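PDB 6FFL: Maltose/maltodextrin transport permease homologue from Bdellovibrio bacteriovorus HD100, which probably imports maltose and maltodextrins as part of an ABC transporter, this chain being its sugar-binding MalE domain, here holding maltotriose. Local coordinates for residues Phe49-Met54 against Phe72-Val78; Ile5-Met11 against Pro59-Pro65; Ala98-Asp102 against Pro342-Glu346; Ile108-Val112 against Val309-Asn313. All coordinates share one frame; numbering follows the deposited sequence. Where two conformers were deposited one is given.

Contact 1: Phe49-Met54 against Phe72-Val78; sequences FQSAAM and FATMGIV. With PT (platinum (II) ion), chain E.
The last turns of helix 42-54 meet the Schellman motif that ends helix 69-74, with Phe49, Gln50 and Ala53 packed on Phe72 and Ile77, and Met54 and Met75 bind a platinum ion at the outer edge of the contact. Phe49 has its ring anti to the backbone N (chi1 -176°), and this swings CD2 over one face of the Phe72 ring, off toward the rim, 3.6 Å from Phe72 CZ. The two ring planes are inclined at 43°, so this is an oblique pair. On the same Phe49 ring, CE2 lies 3.7 Å from Ile77 CD1, and Val78 CG1 adds a more distant contact. The extended Gln50 chain crosses the Phe72 ring at about a right angle, with CG 3.7 Å from Phe72 CE1. Ala53 CB closes the middle, 3.7 Å from Ile77 CB. Gly76, with positive phi, makes the turn that brings Ile77 back toward helix 42-54; Ile77 N bonds to Phe72 O and Gly76 N to Ala73 O. No hydrogen bond joins the two segments directly. Outside the apolar layer, Met54 SD and Met75 SD each bind platinum at 2.3 Å, while water 1 lies 2.1 Å from the metal. Two thioethers roughly opposite each other with a water near right angles to both are consistent with the square-planar preference of platinum(II), of which three ligands are seen.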
loop_
_atom_site.group_PDB
_atom_site.type_symbol
_atom_site.label_atom_id
_atom_site.label_comp_id
_atom_site.label_asym_id
_atom_site.label_seq_id
_atom_site.Cartn_x
_atom_site.Cartn_y
_atom_site.Cartn_z
ATOM N N PHE A 49 -1.787 -1.619 17.573
ATOM C CA PHE A 49 -2.402 -0.361 17.986
ATOM C C PHE A 49 -3.791 -0.600 18.565
ATOM O O PHE A 49 -4.152 -0.021 19.602
ATOM C CB PHE A 49 -2.472 0.641 16.827
ATOM C CG PHE A 49 -3.028 1.977 17.262
ATOM C CD1 PHE A 49 -2.222 2.886 17.937
ATOM C CD2 PHE A 49 -4.362 2.290 17.062
ATOM C CE1 PHE A 49 -2.737 4.094 18.388
ATOM C CE2 PHE A 49 -4.885 3.499 17.505
ATOM C CZ PHE A 49 -4.068 4.400 18.174
ATOM N N GLN A 50 -4.585 -1.458 17.918
ATOM C CA GLN A 50 -5.919 -1.745 18.438
ATOM C C GLN A 50 -5.835 -2.316 19.849
ATOM O O GLN A 50 -6.557 -1.880 20.753
ATOM C CB GLN A 50 -6.656 -2.709 17.500
ATOM C CG GLN A 50 -6.983 -2.106 16.143
ATOM C CD GLN A 50 -7.752 -3.048 15.226
ATOM O OE1 GLN A 50 -8.510 -2.611 14.366
ATOM N NE2 GLN A 50 -7.554 -4.350 15.410
ATOM N N SER A 51 -4.942 -3.290 20.054
ATOM C CA SER A 51 -4.821 -3.928 21.360
ATOM C C SER A 51 -4.339 -2.939 22.414
ATOM O O SER A 51 -4.885 -2.876 23.519
ATOM C CB SER A 51 -3.870 -5.121 21.269
ATOM O OG SER A 51 -3.562 -5.620 22.555
ATOM N N ALA A 52 -3.317 -2.146 22.082
ATOM C CA ALA A 52 -2.769 -1.209 23.054
ATOM C C ALA A 52 -3.781 -0.128 23.413
ATOM O O ALA A 52 -3.933 0.218 24.590
ATOM C CB ALA A 52 -1.482 -0.582 22.520
ATOM N N ALA A 53 -4.487 0.408 22.417
ATOM C CA ALA A 53 -5.424 1.497 22.679
ATOM C C ALA A 53 -6.662 0.999 23.411
ATOM O O ALA A 53 -7.202 1.699 24.276
ATOM C CB ALA A 53 -5.803 2.185 21.364
ATOM N N MET A 54 -7.125 -0.216 23.099
ATOM C CA MET A 54 -8.249 -0.761 23.851
ATOM C C MET A 54 -7.866 -1.027 25.299
ATOM O O MET A 54 -8.704 -0.888 26.200
ATOM C CB MET A 54 -8.747 -2.042 23.186
ATOM C CG MET A 54 -9.533 -1.792 21.924
ATOM S SD MET A 54 -10.686 -3.134 21.641
ATOM C CE MET A 54 -9.615 -4.320 20.858
ATOM N N PHE A 72 -10.280 1.800 13.286
ATOM C CA PHE A 72 -9.835 2.652 14.383
ATOM C C PHE A 72 -10.957 3.568 14.843
ATOM O O PHE A 72 -11.170 3.753 16.047
ATOM C CB PHE A 72 -8.630 3.503 13.967
ATOM C CG PHE A 72 -7.327 2.745 13.835
ATOM C CD1 PHE A 72 -7.259 1.374 14.048
ATOM C CD2 PHE A 72 -6.159 3.429 13.492
ATOM C CE1 PHE A 72 -6.047 0.690 13.914
ATOM C CE2 PHE A 72 -4.939 2.761 13.358
ATOM C CZ PHE A 72 -4.885 1.382 13.567
ATOM N N ALA A 73 -11.680 4.169 13.891
ATOM C CA ALA A 73 -12.729 5.111 14.270
ATOM C C ALA A 73 -13.904 4.403 14.928
ATOM O O ALA A 73 -14.421 4.865 15.959
ATOM C CB ALA A 73 -13.194 5.903 13.049
ATOM N N THR A 74 -14.342 3.273 14.361
ATOM C CA THR A 74 -15.501 2.598 14.940
ATOM C C THR A 74 -15.214 2.007 16.315
ATOM O O THR A 74 -16.153 1.829 17.101
ATOM C CB THR A 74 -16.034 1.497 14.006
ATOM O OG1 THR A 74 -15.051 0.475 13.828
ATOM C CG2 THR A 74 -16.411 2.068 12.667
ATOM N N MET A 75 -13.953 1.706 16.628
ATOM C CA MET A 75 -13.572 1.260 17.965
ATOM C C MET A 75 -13.354 2.420 18.930
ATOM O O MET A 75 -13.066 2.183 20.110
ATOM C CB MET A 75 -12.295 0.417 17.902
ATOM C CG MET A 75 -12.402 -0.857 17.075
ATOM S SD MET A 75 -13.196 -2.215 17.939
ATOM C CE MET A 75 -12.842 -3.587 16.834
ATOM N N GLY A 76 -13.477 3.655 18.451
ATOM C CA GLY A 76 -13.302 4.831 19.284
ATOM C C GLY A 76 -11.890 5.044 19.787
ATOM O O GLY A 76 -11.708 5.628 20.855
ATOM N N ILE A 77 -10.873 4.595 19.052
ATOM C CA ILE A 77 -9.511 4.687 19.563
ATOM C C ILE A 77 -8.687 5.773 18.878
ATOM O O ILE A 77 -7.510 5.943 19.223
ATOM C CB ILE A 77 -8.789 3.326 19.494
ATOM C CG1 ILE A 77 -8.696 2.832 18.046
ATOM C CG2 ILE A 77 -9.495 2.318 20.418
ATOM C CD1 ILE A 77 -7.946 1.483 17.890
ATOM N N VAL A 78 -9.258 6.523 17.934
ATOM C CA VAL A 78 -8.570 7.680 17.367
ATOM C C VAL A 78 -9.509 8.879 17.366
ATOM O O VAL A 78 -10.736 8.732 17.325
ATOM C CB VAL A 78 -8.045 7.424 15.941
ATOM C CG1 VAL A 78 -6.886 6.421 15.983
ATOM C CG2 VAL A 78 -9.181 6.962 15.021
HETATM PT PT PT E . -11.760 -2.615 19.699
HETATM O O HOH W 1 -10.008 -2.307 18.533
#

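Contact 2: Ile5-Met11 against Pro59-Pro65; sequences IQIWHQM and PELVYGP. With GLC (alpha-D-glucopyranose), chain B; GLC (alpha-D-glucopyranose), chain C.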
loop_
_atom_site.group_PDB
_atom_site.type_symbol
_atom_site.label_atom_id
_atom_site.label_comp_id
_atom_site.label_asym_id
_atom_site.label_seq_id
_atom_site.Cartn_x
_atom_site.Cartn_y
_atom_site.Cartn_z
ATOM N N ILE A 5 6.857 11.620 23.543
ATOM C CA ILE A 5 5.705 11.074 22.843
ATOM C C ILE A 5 6.188 9.992 21.874
ATOM O O ILE A 5 7.379 9.869 21.581
ATOM C CB ILE A 5 4.893 12.159 22.106
ATOM C CG1 ILE A 5 5.797 12.956 21.164
ATOM C CG2 ILE A 5 4.192 13.091 23.103
ATOM C CD1 ILE A 5 5.047 13.921 20.280
ATOM N N GLN A 6 5.236 9.211 21.379
ATOM C CA GLN A 6 5.503 8.021 20.584
ATOM C C GLN A 6 4.787 8.080 19.242
ATOM O O GLN A 6 3.644 8.532 19.160
ATOM C CB GLN A 6 5.020 6.757 21.301
ATOM C CG GLN A 6 5.764 6.336 22.560
ATOM C CD GLN A 6 5.470 4.875 22.894
ATOM O OE1 GLN A 6 6.204 3.970 22.485
ATOM N NE2 GLN A 6 4.373 4.637 23.604
ATOM N N ILE A 7 5.441 7.581 18.197
ATOM C CA ILE A 7 4.780 7.341 16.919
ATOM C C ILE A 7 5.047 5.896 16.513
ATOM O O ILE A 7 6.208 5.476 16.426
ATOM C CB ILE A 7 5.245 8.314 15.823
ATOM C CG1 ILE A 7 4.678 7.892 14.463
ATOM C CG2 ILE A 7 6.765 8.412 15.786
ATOM C CD1 ILE A 7 5.273 8.643 13.290
ATOM N N TRP A 8 3.982 5.132 16.295
ATOM C CA TRP A 8 4.092 3.794 15.712
ATOM C C TRP A 8 3.725 3.903 14.239
ATOM O O TRP A 8 2.688 4.481 13.901
ATOM C CB TRP A 8 3.171 2.781 16.392
ATOM C CG TRP A 8 3.514 2.453 17.796
ATOM C CD1 TRP A 8 4.520 2.987 18.559
ATOM C CD2 TRP A 8 2.807 1.539 18.642
ATOM N NE1 TRP A 8 4.480 2.452 19.836
ATOM C CE2 TRP A 8 3.445 1.554 19.903
ATOM C CE3 TRP A 8 1.707 0.694 18.447
ATOM C CZ2 TRP A 8 3.016 0.758 20.966
ATOM C CZ3 TRP A 8 1.279 -0.097 19.511
ATOM C CH2 TRP A 8 1.936 -0.054 20.751
ATOM N N HIS A 9 4.563 3.341 13.370
ATOM C CA HIS A 9 4.363 3.477 11.930
ATOM C C HIS A 9 4.768 2.188 11.232
ATOM O O HIS A 9 5.399 1.306 11.825
ATOM C CB HIS A 9 5.181 4.638 11.384
ATOM C CG HIS A 9 6.652 4.429 11.546
ATOM N ND1 HIS A 9 7.392 3.678 10.658
ATOM C CD2 HIS A 9 7.503 4.803 12.529
ATOM C CE1 HIS A 9 8.648 3.632 11.069
ATOM N NE2 HIS A 9 8.743 4.310 12.199
ATOM N N GLN A 10 4.438 2.096 9.940
ATOM C CA GLN A 10 4.794 0.935 9.132
ATOM C C GLN A 10 5.666 1.335 7.935
ATOM O O GLN A 10 5.578 0.744 6.850
ATOM C CB GLN A 10 3.539 0.168 8.684
ATOM C CG GLN A 10 2.356 1.014 8.165
ATOM C CD GLN A 10 2.681 1.685 6.844
ATOM O OE1 GLN A 10 3.214 2.805 6.819
ATOM N NE2 GLN A 10 2.389 0.996 5.737
ATOM N N MET A 11 6.551 2.318 8.132
ATOM C CA MET A 11 7.373 2.854 7.045
ATOM C C MET A 11 8.543 1.943 6.697
ATOM O O MET A 11 9.348 1.585 7.564
ATOM C CB MET A 11 7.922 4.235 7.412
ATOM C CG MET A 11 6.866 5.304 7.546
ATOM S SD MET A 11 7.654 6.924 7.682
ATOM C CE MET A 11 6.251 7.910 8.207
ATOM N N PRO A 59 0.525 4.514 21.407
ATOM C CA PRO A 59 1.265 5.733 21.072
ATOM C C PRO A 59 0.337 6.909 20.801
ATOM O O PRO A 59 -0.815 6.745 20.402
ATOM C CB PRO A 59 2.004 5.334 19.792
ATOM C CG PRO A 59 1.019 4.418 19.116
ATOM C CD PRO A 59 0.399 3.611 20.247
ATOM N N GLU A 60 0.887 8.117 20.985
ATOM C CA GLU A 60 0.125 9.329 20.686
ATOM C C GLU A 60 -0.224 9.412 19.204
ATOM O O GLU A 60 -1.326 9.840 18.840
ATOM C CB GLU A 60 0.919 10.571 21.110
ATOM C CG GLU A 60 0.933 10.840 22.629
ATOM C CD GLU A 60 2.038 10.080 23.361
ATOM O OE1 GLU A 60 2.792 9.328 22.712
ATOM O OE2 GLU A 60 2.149 10.228 24.592
ATOM N N LEU A 61 0.699 9.012 18.337
ATOM C CA LEU A 61 0.503 9.061 16.896
ATOM C C LEU A 61 0.675 7.670 16.307
ATOM O O LEU A 61 1.583 6.932 16.699
ATOM C CB LEU A 61 1.500 10.025 16.230
ATOM C CG LEU A 61 1.109 11.506 16.261
ATOM C CD1 LEU A 61 2.319 12.379 15.986
ATOM C CD2 LEU A 61 0.009 11.778 15.243
ATOM N N VAL A 62 -0.192 7.320 15.358
ATOM C CA VAL A 62 -0.078 6.074 14.604
ATOM C C VAL A 62 -0.174 6.409 13.120
ATOM O O VAL A 62 -0.963 7.271 12.724
ATOM C CB VAL A 62 -1.142 5.034 15.036
ATOM C CG1 VAL A 62 -2.571 5.561 14.832
ATOM C CG2 VAL A 62 -0.929 3.712 14.303
ATOM N N TYR A 63 0.663 5.763 12.303
ATOM C CA TYR A 63 0.784 6.092 10.881
ATOM C C TYR A 63 0.636 4.824 10.060
ATOM O O TYR A 63 1.397 3.877 10.258
ATOM C CB TYR A 63 2.139 6.734 10.583
ATOM C CG TYR A 63 2.404 7.047 9.118
ATOM C CD1 TYR A 63 2.940 6.082 8.253
ATOM C CD2 TYR A 63 2.143 8.318 8.609
ATOM C CE1 TYR A 63 3.192 6.378 6.909
ATOM C CE2 TYR A 63 2.404 8.631 7.280
ATOM C CZ TYR A 63 2.928 7.663 6.437
ATOM O OH TYR A 63 3.176 7.981 5.115
ATOM N N GLY A 64 -0.300 4.822 9.115
ATOM C CA GLY A 64 -0.457 3.681 8.228
ATOM C C GLY A 64 -1.504 3.920 7.160
ATOM O O GLY A 64 -2.061 5.020 7.035
ATOM N N PRO A 65 -1.837 2.866 6.410
ATOM C CA PRO A 65 -2.707 3.034 5.235
ATOM C C PRO A 65 -4.095 3.520 5.616
ATOM O O PRO A 65 -4.590 3.262 6.713
ATOM C CB PRO A 65 -2.777 1.627 4.626
ATOM C CG PRO A 65 -1.691 0.832 5.295
ATOM C CD PRO A 65 -1.410 1.469 6.615
HETATM C C1 GLC B . 6.515 -1.312 3.542
HETATM C C2 GLC B . 5.716 -0.036 3.252
HETATM C C3 GLC B . 4.218 -0.298 3.311
HETATM C C4 GLC B . 3.832 -1.505 2.455
HETATM C C5 GLC B . 4.700 -2.716 2.822
HETATM C C6 GLC B . 4.429 -3.897 1.889
HETATM O O1 GLC B . 6.338 -1.680 4.912
HETATM O O2 GLC B . 6.012 0.968 4.227
HETATM O O3 GLC B . 3.523 0.897 2.891
HETATM O O4 GLC B . 2.434 -1.774 2.684
HETATM O O5 GLC B . 6.090 -2.397 2.697
HETATM O O6 GLC B . 5.133 -5.061 2.345
HETATM C C1 GLC C . 1.737 -1.778 1.455
HETATM C C2 GLC C . 0.569 -0.800 1.476
HETATM C C3 GLC C . -0.565 -1.259 2.379
HETATM C C4 GLC C . -0.937 -2.684 1.985
HETATM C C5 GLC C . 0.298 -3.574 2.090
HETATM C C6 GLC C . -0.029 -5.022 1.707
HETATM O O2 GLC C . 1.073 0.479 1.903
HETATM O O3 GLC C . -1.690 -0.384 2.184
HETATM O O4 GLC C . -1.924 -3.181 2.875
HETATM O O5 GLC C . 1.272 -3.091 1.171
HETATM O O6 GLC C . 1.029 -5.901 2.151
HETATM O O HOH W 2 3.068 6.623 24.501
#
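Pro59 sets CG and CD over one face of the Trp8 indole, crossing it at about a right angle, and the Met11 methyl lies over the ring of Tyr63: two CH-pi contacts lead the apolar part of a parallel strand pair, 5-9 with 61-65, in the sheet of a periplasmic-binding-protein lobe, with Ile7 CB against Leu61 CB between them. Strand 34-39 flanks 5-9 on its other edge, giving the 2-1-3 strand order expected of linked beta-alpha-beta crossovers. Pro59 CG sits 3.5 Å from the centroid of the five-membered Trp8 ring, and Pro59 CD lies over the middle of the indole on that same face, while Arg40 makes a cation-pi contact with the indole. At the other end Met11 CE stands 3.6 Å from the Tyr63 ring centroid, and its SD, set obliquely, adds a Met-aromatic contact. Tyr63 CG is anti to its own N (chi1 177°), which carries the ring out to that methyl; Gln10 OE1 lies at the ring edge. The backbones zip together, with Trp8 N to Leu61 O at 3.0 Å and Tyr63 N to Trp8 O at 2.9 Å. Glu60 bends back so that OE1 takes Gln6 N at 2.8 Å, approached from above the carboxylate plane. Toward the sugar, Gln10 NE2 bonds Thr42 and makes a weak bond to O3 of the chain B glucose, whose O2 donates to Gln10 O at 2.7 Å.

Contact 3: Ala98-Asp102 against Pro342-Glu346; sequences APVYD and PVTPE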
loop_
_atom_site.group_PDB
_atom_site.type_symbol
_atom_site.label_atom_id
_atom_site.label_comp_id
_atom_site.label_asym_id
_atom_site.label_seq_id
_atom_site.Cartn_x
_atom_site.Cartn_y
_atom_site.Cartn_z
ATOM N N ALA A 98 -6.887 12.590 2.894
ATOM C CA ALA A 98 -7.718 12.786 4.085
ATOM C C ALA A 98 -9.086 12.172 3.844
ATOM O O ALA A 98 -10.096 12.879 3.783
ATOM C CB ALA A 98 -7.830 14.273 4.420
ATOM N N PRO A 99 -9.154 10.841 3.711
ATOM C CA PRO A 99 -10.437 10.196 3.411
ATOM C C PRO A 99 -11.417 10.403 4.551
ATOM O O PRO A 99 -11.050 10.312 5.722
ATOM C CB PRO A 99 -10.072 8.714 3.256
ATOM C CG PRO A 99 -8.803 8.547 4.034
ATOM C CD PRO A 99 -8.062 9.865 3.871
ATOM N N VAL A 100 -12.671 10.676 4.193
ATOM C CA VAL A 100 -13.733 10.941 5.158
ATOM C C VAL A 100 -14.401 9.627 5.538
ATOM O O VAL A 100 -14.620 8.750 4.694
ATOM C CB VAL A 100 -14.756 11.942 4.582
ATOM C CG1 VAL A 100 -15.974 12.094 5.499
ATOM C CG2 VAL A 100 -14.097 13.292 4.352
ATOM N N TYR A 101 -14.725 9.488 6.818
ATOM C CA TYR A 101 -15.468 8.335 7.294
ATOM C C TYR A 101 -16.436 8.820 8.356
ATOM O O TYR A 101 -16.029 9.537 9.274
ATOM C CB TYR A 101 -14.544 7.250 7.866
ATOM C CG TYR A 101 -15.348 6.126 8.487
ATOM C CD1 TYR A 101 -16.078 5.258 7.685
ATOM C CD2 TYR A 101 -15.417 5.965 9.861
ATOM C CE1 TYR A 101 -16.842 4.248 8.229
ATOM C CE2 TYR A 101 -16.187 4.953 10.423
ATOM C CZ TYR A 101 -16.892 4.096 9.595
ATOM O OH TYR A 101 -17.660 3.087 10.123
ATOM N N ASP A 102 -17.711 8.453 8.222
ATOM C CA ASP A 102 -18.729 8.879 9.179
ATOM C C ASP A 102 -18.754 10.399 9.293
ATOM O O ASP A 102 -18.944 10.954 10.376
ATOM C CB ASP A 102 -18.490 8.219 10.544
ATOM C CG ASP A 102 -19.713 8.247 11.448
ATOM O OD1 ASP A 102 -20.843 8.434 10.947
ATOM O OD2 ASP A 102 -19.528 8.088 12.675
ATOM N N PRO A 342 -10.944 1.990 -0.293
ATOM C CA PRO A 342 -12.082 2.087 0.631
ATOM C C PRO A 342 -11.592 2.003 2.069
ATOM O O PRO A 342 -10.576 1.372 2.362
ATOM C CB PRO A 342 -12.954 0.883 0.252
ATOM C CG PRO A 342 -11.995 -0.126 -0.300
ATOM C CD PRO A 342 -10.872 0.676 -0.967
ATOM N N VAL A 343 -12.300 2.686 2.976
ATOM C CA VAL A 343 -11.837 2.796 4.357
ATOM C C VAL A 343 -12.866 2.336 5.377
ATOM O O VAL A 343 -12.587 2.377 6.574
ATOM C CB VAL A 343 -11.362 4.226 4.700
ATOM C CG1 VAL A 343 -10.290 4.708 3.703
ATOM C CG2 VAL A 343 -12.556 5.207 4.762
ATOM N N THR A 344 -14.045 1.896 4.954
ATOM C CA THR A 344 -15.043 1.432 5.911
ATOM C C THR A 344 -14.544 0.169 6.621
ATOM O O THR A 344 -13.711 -0.568 6.082
ATOM C CB THR A 344 -16.362 1.128 5.206
ATOM O OG1 THR A 344 -16.127 0.133 4.207
ATOM C CG2 THR A 344 -16.917 2.374 4.550
ATOM N N PRO A 345 -15.026 -0.110 7.838
ATOM C CA PRO A 345 -14.502 -1.279 8.566
ATOM C C PRO A 345 -14.806 -2.591 7.865
ATOM O O PRO A 345 -14.078 -3.570 8.062
ATOM C CB PRO A 345 -15.187 -1.185 9.942
ATOM C CG PRO A 345 -16.361 -0.298 9.730
ATOM C CD PRO A 345 -15.997 0.659 8.645
ATOM N N GLU A 346 -15.844 -2.625 7.022
ATOM C CA GLU A 346 -16.171 -3.832 6.280
ATOM C C GLU A 346 -15.005 -4.287 5.409
ATOM O O GLU A 346 -14.866 -5.488 5.146
ATOM C CB GLU A 346 -17.413 -3.592 5.422
ATOM C CG GLU A 346 -18.735 -3.545 6.210
ATOM C CD GLU A 346 -19.051 -2.199 6.864
ATOM O OE1 GLU A 346 -18.238 -1.258 6.800
ATOM O OE2 GLU A 346 -20.148 -2.082 7.454
#
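Thr344 OG1 is hydrogen-bonded to Gly183 O, while the methyl of the same side chain, CG2, faces Tyr101 across the contact, 4.1 Å from Tyr101 CE1. No hydrogen bond runs between 98-102 and 342-346; the two segments meet through van der Waals contacts, mostly apolar. Tyr101 holds its ring anti to the backbone N (chi1 174°), a torsion that throws it out from the strand toward the 342-346 loop. There the ring crosses the Pro345 pyrrolidine at about a right angle and meets it obliquely, CZ lying 3.7 Å from Pro345 CD. The phenolic oxygen reaches over the same proline, with Tyr101 OH 3.3 Å from Pro345 CD and a little farther from its CG. Asp102 CB, from the turn just beyond the tyrosine, lies over one ring face toward the rim. Closer to the start of the strand, Val343 divides its two methyls: CG1 rests 4.0 Å from Pro99 CB, and CG2 sits 4.2 Å from Tyr101 CB, near Val100 O. Two prolines, a valine and a tyrosine thus carry most of a modest, partly buried patch, with the side chain of Pro345 about 4 Å from a bound platinum ion. In the fold, strand 100-101 pairs antiparallel with strand 104-109, helix 69-74 packs on Tyr101, and the 342-346 loop leads from strand 339-340 into helix 346-362.

Contact 4: Ile108-Val112 against Val309-Asn313; sequences IGDAV and VLPSN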
loop_
_atom_site.group_PDB
_atom_site.type_symbol
_atom_site.label_atom_id
_atom_site.label_comp_id
_atom_site.label_asym_id
_atom_site.label_seq_id
_atom_site.Cartn_x
_atom_site.Cartn_y
_atom_site.Cartn_z
ATOM N N ILE A 108 -4.593 12.234 8.380
ATOM C CA ILE A 108 -4.021 13.107 7.358
ATOM C C ILE A 108 -2.711 12.494 6.875
ATOM O O ILE A 108 -1.798 12.244 7.675
ATOM C CB ILE A 108 -3.805 14.552 7.852
ATOM C CG1 ILE A 108 -3.036 15.338 6.795
ATOM C CG2 ILE A 108 -3.063 14.594 9.193
ATOM C CD1 ILE A 108 -3.890 15.677 5.592
ATOM N N GLY A 109 -2.625 12.258 5.569
ATOM C CA GLY A 109 -1.433 11.690 4.979
ATOM C C GLY A 109 -0.476 12.746 4.459
ATOM O O GLY A 109 -0.871 13.864 4.137
ATOM N N ASP A 110 0.801 12.356 4.388
ATOM C CA ASP A 110 1.847 13.241 3.905
ATOM C C ASP A 110 2.122 13.069 2.419
ATOM O O ASP A 110 2.874 13.864 1.844
ATOM C CB ASP A 110 3.137 13.030 4.716
ATOM C CG ASP A 110 3.562 11.562 4.813
ATOM O OD1 ASP A 110 2.728 10.651 4.604
ATOM O OD2 ASP A 110 4.753 11.324 5.126
ATOM N N ALA A 111 1.520 12.067 1.786
ATOM C CA ALA A 111 1.719 11.827 0.366
ATOM C C ALA A 111 0.441 11.226 -0.196
ATOM O O ALA A 111 -0.499 10.913 0.534
ATOM C CB ALA A 111 2.927 10.907 0.112
ATOM N N VAL A 112 0.397 11.081 -1.507
ATOM C CA VAL A 112 -0.716 10.412 -2.165
ATOM C C VAL A 112 -0.132 9.351 -3.082
ATOM O O VAL A 112 0.872 9.586 -3.764
ATOM C CB VAL A 112 -1.607 11.413 -2.938
ATOM C CG1 VAL A 112 -2.581 10.705 -3.860
ATOM C CG2 VAL A 112 -2.376 12.303 -1.940
ATOM N N VAL A 309 8.017 10.339 -3.797
ATOM C CA VAL A 309 6.562 10.210 -3.782
ATOM C C VAL A 309 5.883 11.568 -3.940
ATOM O O VAL A 309 6.512 12.621 -3.779
ATOM C CB VAL A 309 6.087 9.501 -2.497
ATOM C CG1 VAL A 309 6.637 8.070 -2.457
ATOM C CG2 VAL A 309 6.510 10.276 -1.256
ATOM N N LEU A 310 4.586 11.543 -4.246
ATOM C CA LEU A 310 3.813 12.751 -4.528
ATOM C C LEU A 310 3.282 13.371 -3.234
ATOM O O LEU A 310 2.530 12.706 -2.510
ATOM C CB LEU A 310 2.644 12.411 -5.444
ATOM C CG LEU A 310 1.726 13.551 -5.881
ATOM C CD1 LEU A 310 2.462 14.509 -6.801
ATOM C CD2 LEU A 310 0.466 12.975 -6.536
ATOM N N PRO A 311 3.585 14.635 -2.933
ATOM C CA PRO A 311 3.025 15.262 -1.725
ATOM C C PRO A 311 1.505 15.270 -1.730
ATOM O O PRO A 311 0.857 15.344 -2.776
ATOM C CB PRO A 311 3.567 16.702 -1.784
ATOM C CG PRO A 311 4.865 16.559 -2.536
ATOM C CD PRO A 311 4.572 15.511 -3.592
ATOM N N SER A 312 0.939 15.252 -0.526
ATOM C CA SER A 312 -0.494 15.450 -0.380
ATOM C C SER A 312 -0.878 16.924 -0.414
ATOM O O SER A 312 -2.006 17.259 -0.795
ATOM C CB SER A 312 -0.964 14.825 0.931
ATOM O OG SER A 312 -0.265 15.391 2.020
ATOM N N ASN A 313 0.022 17.817 0.000
ATOM C CA ASN A 313 -0.282 19.240 -0.010
ATOM C C ASN A 313 -0.259 19.758 -1.447
ATOM O O ASN A 313 0.688 19.500 -2.191
ATOM C CB ASN A 313 0.720 19.999 0.857
ATOM C CG ASN A 313 0.464 21.489 0.862
ATOM O OD1 ASN A 313 0.774 22.180 -0.101
ATOM N ND2 ASN A 313 -0.121 21.990 1.955
HETATM O O HOH W 3 3.193 9.052 -5.143
#
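Ser312 and Leu310 grip the backbone of Gly109 and Val112, tying a short, weakly bonded two-stranded antiparallel ribbon, 111-112 with 310-311. The first of these strands follows strand 104-109 of one sheet and precedes strand 116-121 of another, consistent with a crossing between the two lobes of a periplasmic-binding-protein fold. Two bonds are firm. Ser312 OG, held between its own N and carbonyl carbon (chi1 58°), donates to Gly109 O at 2.7 Å, arriving tilted from the carbonyl plane. Further along, Val112 N bonds Leu310 O at 2.9 Å in a nearly straight approach to the oxygen. Ala111 and Pro311 form the non-hydrogen-bonded pair between, with CA atoms 4.2 Å apart, and Leu310 O crowds against Ala111 CA at 3.1 Å. Ala111 CB reaches Val309 CG2 as well, while Val112 CG2 leans on the CA and CB of Ser312. Against these stand two looser places. Ser312 N to Asp110 O is a weak bond, stretched to 3.4 Å. On the partly exposed Leu310 side, the side chains of Val112 and Leu310 barely meet, and a water completes the other half of that pair, alongside the direct backbone bond: water 3 donates to Val112 O at 2.8 Å and accepts from Leu310 N at 3.0 Å.

Contacts 1, 2 and 3 cluster around one lobe of the binding domain. Contacts 1 and 2 alternate along the chain, their centres about 13 Å apart, and touch where Phe49 of helix 42-54 packs on Pro59 and Val62. Contact 3 meets contact 1 through Thr74 and Ala73 against Tyr101, their centres about 15 Å apart. Contacts 2, 3 and 4 all reach the same mixed sheet; contact 4 is nested inside the long loop closed by contact 3, and its centre is about 16 Å from that of contact 2, with a probable hydrogen bond between Tyr63 OH and Asp110 OD1. Strand 104-109 of this sheet runs on into contact 4, where the chain probably crosses to the other lobe.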